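Local structure of rhizobiales Sp. Pch2 (Marine metagenome, 6PB3) at residues 242-245 against 246-250; 288-291 against 292-295. The protein is a Trip13/Pch2-like AAA+ ATPase that probably remodels HORMA domain proteins and so regulates cGAS-like enzymes in bacteriophage immunity. One frame throughout, in Å; residues are numbered along the deposited sequence.

Contact 1 (242-245 against 246-250); sequences TGVT and GSQIE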
ATOM      1  N   THR A 242     -34.430 -31.125 -12.825  1.00 84.07           N
ATOM      2  CA  THR A 242     -35.307 -29.965 -12.793  1.00 79.24           C
ATOM      3  C   THR A 242     -35.837 -29.602 -14.168  1.00 78.51           C
ATOM      4  O   THR A 242     -36.650 -28.682 -14.275  1.00 84.46           O
ATOM      5  CB  THR A 242     -34.582 -28.752 -12.206  1.00 77.45           C
ATOM      6  OG1 THR A 242     -33.508 -28.379 -13.077  1.00 86.08           O
ATOM      7  CG2 THR A 242     -34.029 -29.061 -10.821  1.00 71.27           C
ATOM      8  N   GLY A 243     -35.391 -30.289 -15.218  1.00 81.76           N
ATOM      9  CA  GLY A 243     -35.872 -29.991 -16.551  1.00 74.94           C
ATOM     10  C   GLY A 243     -35.176 -28.833 -17.228  1.00 83.48           C
ATOM     11  O   GLY A 243     -35.602 -28.417 -18.311  1.00 78.92           O
ATOM     12  N   VAL A 244     -34.118 -28.297 -16.623  1.00 88.97           N
ATOM     13  CA  VAL A 244     -33.322 -27.258 -17.266  1.00 89.80           C
ATOM     14  C   VAL A 244     -32.583 -27.848 -18.460  1.00 89.54           C
ATOM     15  O   VAL A 244     -31.872 -28.855 -18.335  1.00 92.73           O
ATOM     16  CB  VAL A 244     -32.343 -26.637 -16.261  1.00 80.49           C
ATOM     17  CG1 VAL A 244     -31.351 -25.740 -16.980  1.00 74.57           C
ATOM     18  CG2 VAL A 244     -33.107 -25.861 -15.201  1.00 76.83           C
ATOM     19  N   THR A 245     -32.743 -27.219 -19.626  1.00 83.18           N
ATOM     20  CA  THR A 245     -32.111 -27.724 -20.835  1.00 80.04           C
ATOM     21  C   THR A 245     -30.603 -27.490 -20.789  1.00 83.28           C
ATOM     22  O   THR A 245     -30.083 -26.720 -19.972  1.00 73.73           O
ATOM     23  CB  THR A 245     -32.700 -27.058 -22.082  1.00 95.15           C
ATOM     24  OG1 THR A 245     -32.155 -25.743 -22.235  1.00100.05           O
ATOM     25  CG2 THR A 245     -34.220 -26.967 -21.978  1.00103.11           C
ATOM     26  N   GLY A 246     -29.896 -28.185 -21.681  1.00 85.27           N
ATOM     27  CA  GLY A 246     -28.470 -27.943 -21.817  1.00 85.07           C
ATOM     28  C   GLY A 246     -28.180 -26.549 -22.333  1.00 84.27           C
ATOM     29  O   GLY A 246     -27.199 -25.916 -21.931  1.00 89.73           O
ATOM     30  N   SER A 247     -29.038 -26.047 -23.221  1.00 83.60           N
ATOM     31  CA  SER A 247     -28.878 -24.690 -23.726  1.00 87.69           C
ATOM     32  C   SER A 247     -29.044 -23.667 -22.606  1.00 85.70           C
ATOM     33  O   SER A 247     -28.302 -22.678 -22.536  1.00 93.31           O
ATOM     34  CB  SER A 247     -29.879 -24.448 -24.854  1.00 99.99           C
ATOM     35  OG  SER A 247     -29.620 -23.226 -25.514  1.00111.31           O
ATOM     36  N   GLN A 248     -29.996 -23.903 -21.703  1.00 72.28           N
ATOM     37  CA  GLN A 248     -30.161 -23.023 -20.550  1.00 75.18           C
ATOM     38  C   GLN A 248     -29.004 -23.161 -19.565  1.00 79.09           C
ATOM     39  O   GLN A 248     -28.610 -22.176 -18.933  1.00 79.61           O
ATOM     40  CB  GLN A 248     -31.500 -23.309 -19.870  1.00 76.20           C
ATOM     41  CG  GLN A 248     -32.726 -22.909 -20.723  1.00 78.69           C
ATOM     42  CD  GLN A 248     -34.038 -23.506 -20.227  1.00 82.79           C
ATOM     43  OE1 GLN A 248     -34.056 -24.566 -19.599  1.00 83.89           O
ATOM     44  NE2 GLN A 248     -35.145 -22.820 -20.512  1.00 79.50           N
ATOM     45  N   ILE A 249     -28.426 -24.357 -19.448  1.00 78.38           N
ATOM     46  CA  ILE A 249     -27.247 -24.521 -18.604  1.00 78.67           C
ATOM     47  C   ILE A 249     -26.081 -23.708 -19.152  1.00 67.48           C
ATOM     48  O   ILE A 249     -25.343 -23.064 -18.396  1.00 64.92           O
ATOM     49  CB  ILE A 249     -26.894 -26.014 -18.465  1.00 68.50           C
ATOM     50  CG1 ILE A 249     -27.897 -26.677 -17.519  1.00 71.03           C
ATOM     51  CG2 ILE A 249     -25.459 -26.174 -17.982  1.00 60.96           C
ATOM     52  CD1 ILE A 249     -27.680 -28.154 -17.285  1.00 78.37           C
ATOM     53  N   GLU A 250     -25.911 -23.708 -20.473  1.00 66.66           N
ATOM     54  CA  GLU A 250     -24.797 -22.973 -21.064  1.00 69.04           C
ATOM     55  C   GLU A 250     -24.937 -21.476 -20.822  1.00 84.98           C
ATOM     56  O   GLU A 250     -23.938 -20.776 -20.614  1.00 80.59           O
ATOM     57  CB  GLU A 250     -24.703 -23.277 -22.557  1.00 74.47           C
ATOM     58  CG  GLU A 250     -24.265 -24.695 -22.846  1.00 89.58           C
ATOM     59  CD  GLU A 250     -22.979 -25.060 -22.122  1.00 97.12           C
ATOM     60  OE1 GLU A 250     -22.004 -24.277 -22.190  1.00 94.58           O
ATOM     61  OE2 GLU A 250     -22.945 -26.128 -21.474  1.00 96.28           O
TER
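V244 and T245 meet Q248 and I249 in the first turn of helix 246-255, where T245 is the N-cap. G243, just before them, has a positive phi, and V244 follows in an extended conformation. V244 lays one methyl against the turn: CG1 lies 3.6 Å from I249 CG1 and also brushes Q248 CB. Packing of V244 on L239 and of I249 on I235 and T236 carries this apolar patch over to helix 228-239. T245 then exchanges two bonds with Q248, forming a capping box. In one direction the T245 side chain accepts: OG1 accepts from Q248 N at 2.9 Å, with an N-H...O angle of 161°. Its chi1 of 78° sets OG1 between the backbone N and the carbonyl carbon, turned to the helix end. In the other direction the Q248 side chain, extended beyond CG, reaches back so that its OE1 accepts from T245 N at 3.0 Å. That bond is straight at the hydrogen (167°), although the donor is somewhat tilted from the amide plane. T245 CG2 lies beside the same amide, 3.4 Å from Q248 OE1, while T245 OG1 sits over the aliphatic part of Q248, 3.3 Å from CG. T245 O opens the regular helical bonding by taking I249 N at 2.9 Å, and I249 CG1 passes 3.3 Å from that carbonyl oxygen. The reciprocal bonds thus give T245 N and Q248 N, both at the start of the helix, a side-chain acceptor and fix the rotation of both side chains; Q248 uses its carbonyl oxygen for the box, while its side chain also packs on P291 of the neighbouring helix start.

Contact 2 (288-291 against 292-295); sequences SINP and ARAL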
ATOM      1  N   SER A 288     -42.025 -24.037  -9.227  1.00 77.71           N
ATOM      2  CA  SER A 288     -40.938 -24.823  -9.773  1.00 81.38           C
ATOM      3  C   SER A 288     -39.806 -23.906 -10.245  1.00 82.58           C
ATOM      4  O   SER A 288     -39.978 -22.697 -10.420  1.00 83.65           O
ATOM      5  CB  SER A 288     -41.446 -25.710 -10.911  1.00 90.23           C
ATOM      6  OG  SER A 288     -42.505 -25.081 -11.615  1.00103.77           O
ATOM      7  N   ILE A 289     -38.625 -24.499 -10.431  1.00 77.35           N
ATOM      8  CA  ILE A 289     -37.456 -23.728 -10.839  1.00 73.73           C
ATOM      9  C   ILE A 289     -37.689 -23.126 -12.220  1.00 82.79           C
ATOM     10  O   ILE A 289     -38.149 -23.805 -13.146  1.00 74.65           O
ATOM     11  CB  ILE A 289     -36.206 -24.618 -10.791  1.00 77.14           C
ATOM     12  CG1 ILE A 289     -35.710 -24.725  -9.347  1.00 78.28           C
ATOM     13  CG2 ILE A 289     -35.100 -24.070 -11.675  1.00 78.68           C
ATOM     14  CD1 ILE A 289     -34.809 -25.887  -9.090  1.00 80.70           C
ATOM     15  N   ASN A 290     -37.398 -21.830 -12.353  1.00 90.82           N
ATOM     16  CA  ASN A 290     -37.644 -21.086 -13.586  1.00 88.98           C
ATOM     17  C   ASN A 290     -36.315 -20.706 -14.220  1.00 77.09           C
ATOM     18  O   ASN A 290     -35.595 -19.858 -13.671  1.00 74.88           O
ATOM     19  CB  ASN A 290     -38.475 -19.831 -13.306  1.00 91.97           C
ATOM     20  CG  ASN A 290     -38.841 -19.059 -14.581  1.00 96.46           C
ATOM     21  OD1 ASN A 290     -38.243 -19.245 -15.646  1.00 85.64           O
ATOM     22  ND2 ASN A 290     -39.831 -18.182 -14.465  1.00102.90           N
ATOM     23  N   PRO A 291     -35.960 -21.281 -15.370  1.00 84.49           N
ATOM     24  CA  PRO A 291     -34.657 -20.957 -15.979  1.00 78.39           C
ATOM     25  C   PRO A 291     -34.481 -19.480 -16.285  1.00 71.99           C
ATOM     26  O   PRO A 291     -33.370 -18.950 -16.150  1.00 75.13           O
ATOM     27  CB  PRO A 291     -34.655 -21.797 -17.262  1.00 81.09           C
ATOM     28  CG  PRO A 291     -35.694 -22.854 -17.049  1.00 88.57           C
ATOM     29  CD  PRO A 291     -36.728 -22.258 -16.159  1.00 85.37           C
ATOM     30  N   ALA A 292     -35.554 -18.795 -16.690  1.00 70.97           N
ATOM     31  CA  ALA A 292     -35.449 -17.368 -16.969  1.00 72.44           C
ATOM     32  C   ALA A 292     -35.060 -16.599 -15.716  1.00 77.72           C
ATOM     33  O   ALA A 292     -34.197 -15.714 -15.759  1.00 83.15           O
ATOM     34  CB  ALA A 292     -36.763 -16.841 -17.544  1.00 85.96           C
ATOM     35  N   ARG A 293     -35.673 -16.936 -14.583  1.00 70.77           N
ATOM     36  CA  ARG A 293     -35.316 -16.261 -13.343  1.00 68.83           C
ATOM     37  C   ARG A 293     -33.913 -16.638 -12.907  1.00 72.58           C
ATOM     38  O   ARG A 293     -33.157 -15.782 -12.434  1.00 77.48           O
ATOM     39  CB  ARG A 293     -36.332 -16.588 -12.250  1.00 83.40           C
ATOM     40  CG  ARG A 293     -37.774 -16.235 -12.635  1.00 91.07           C
ATOM     41  CD  ARG A 293     -38.735 -16.496 -11.492  1.00 96.65           C
ATOM     42  NE  ARG A 293     -38.773 -15.389 -10.539  1.00111.08           N
ATOM     43  CZ  ARG A 293     -39.384 -15.432  -9.356  1.00121.22           C
ATOM     44  NH1 ARG A 293     -40.007 -16.537  -8.958  1.00123.65           N
ATOM     45  NH2 ARG A 293     -39.362 -14.370  -8.560  1.00120.78           N
ATOM     46  N   ALA A 294     -33.540 -17.912 -13.068  1.00 65.82           N
ATOM     47  CA  ALA A 294     -32.192 -18.330 -12.702  1.00 63.86           C
ATOM     48  C   ALA A 294     -31.140 -17.569 -13.503  1.00 68.08           C
ATOM     49  O   ALA A 294     -30.080 -17.215 -12.975  1.00 67.05           O
ATOM     50  CB  ALA A 294     -32.032 -19.840 -12.897  1.00 61.59           C
ATOM     51  N   LEU A 295     -31.405 -17.321 -14.788  1.00 63.70           N
ATOM     52  CA  LEU A 295     -30.437 -16.577 -15.581  1.00 74.44           C
ATOM     53  C   LEU A 295     -30.392 -15.123 -15.139  1.00 81.38           C
ATOM     54  O   LEU A 295     -29.309 -14.545 -14.984  1.00 78.55           O
ATOM     55  CB  LEU A 295     -30.770 -16.679 -17.068  1.00 70.91           C
ATOM     56  CG  LEU A 295     -29.797 -15.935 -17.993  1.00 77.76           C
ATOM     57  CD1 LEU A 295     -28.382 -16.499 -17.877  1.00 67.49           C
ATOM     58  CD2 LEU A 295     -30.277 -15.955 -19.446  1.00 76.77           C
TER
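N290 O and P291 O each accept an amide four residues on, A294 N and L295 N, both at 2.9 Å, as the backbone winds from a loop into the first turn of helix 291-300. N290 is the N-cap, and P291 occupies the first helical position, where the backbone nitrogen need not donate, so a proline is readily accommodated. The N290 side chain supplies the capping bond: with CG anti to the backbone N (chi1 -176°), OD1 swings round to the helix end and receives A292 N at 2.9 Å. This bond is noticeably bent, 132° at the hydrogen, and the donor stands above the amide plane. A292 CB also lies 3.4 Å from N290 OD1, so the oxygen meets both the amide and the methyl of that residue. The other half of the amide faces R293, whose methylene chain crosses the N290 side chain at about a right angle. R293 CG comes to 3.4 Å from N290 ND2, with CD little farther away, and the amide and guanidinium planes are turned 65° apart. A bend at chi3 leads the guanidinium away from the cap, and its NH2 forms a salt bridge to D282 of helix 268-283. R293 therefore packs on N290 with its aliphatic part while its charge ties the new turn to the preceding helix. On another side of the turn, the buried A294 rests on I279 of that same helix; L295 reaches A255 of helix 246-255. The A294 methyl also touches the backbone that starts the helix: CB is 3.6 Å from N290 O and 3.6 Å from P291 O.

Contact 1 precedes contact 2 along the chain, with helix 268-283 between them, and each forms the start of a helix: 246-255 and 291-300. Their centres are 10 Å apart on the same side of the chain's centre, in the helical part that follows the mixed sheet, consistent with the small helical lid of AAA+ ATPases. The two starts touch directly: Q248 NE2 packs 3.4 Å from P291 CB, and T242 CG2 lies 3.7 Å from I289 CD1. Both preceding loops also pack on the second subunit, T242 on its H60, S288 on its H59 and I289 on its L66, placing this region at a subunit interface of the six-chain assembly.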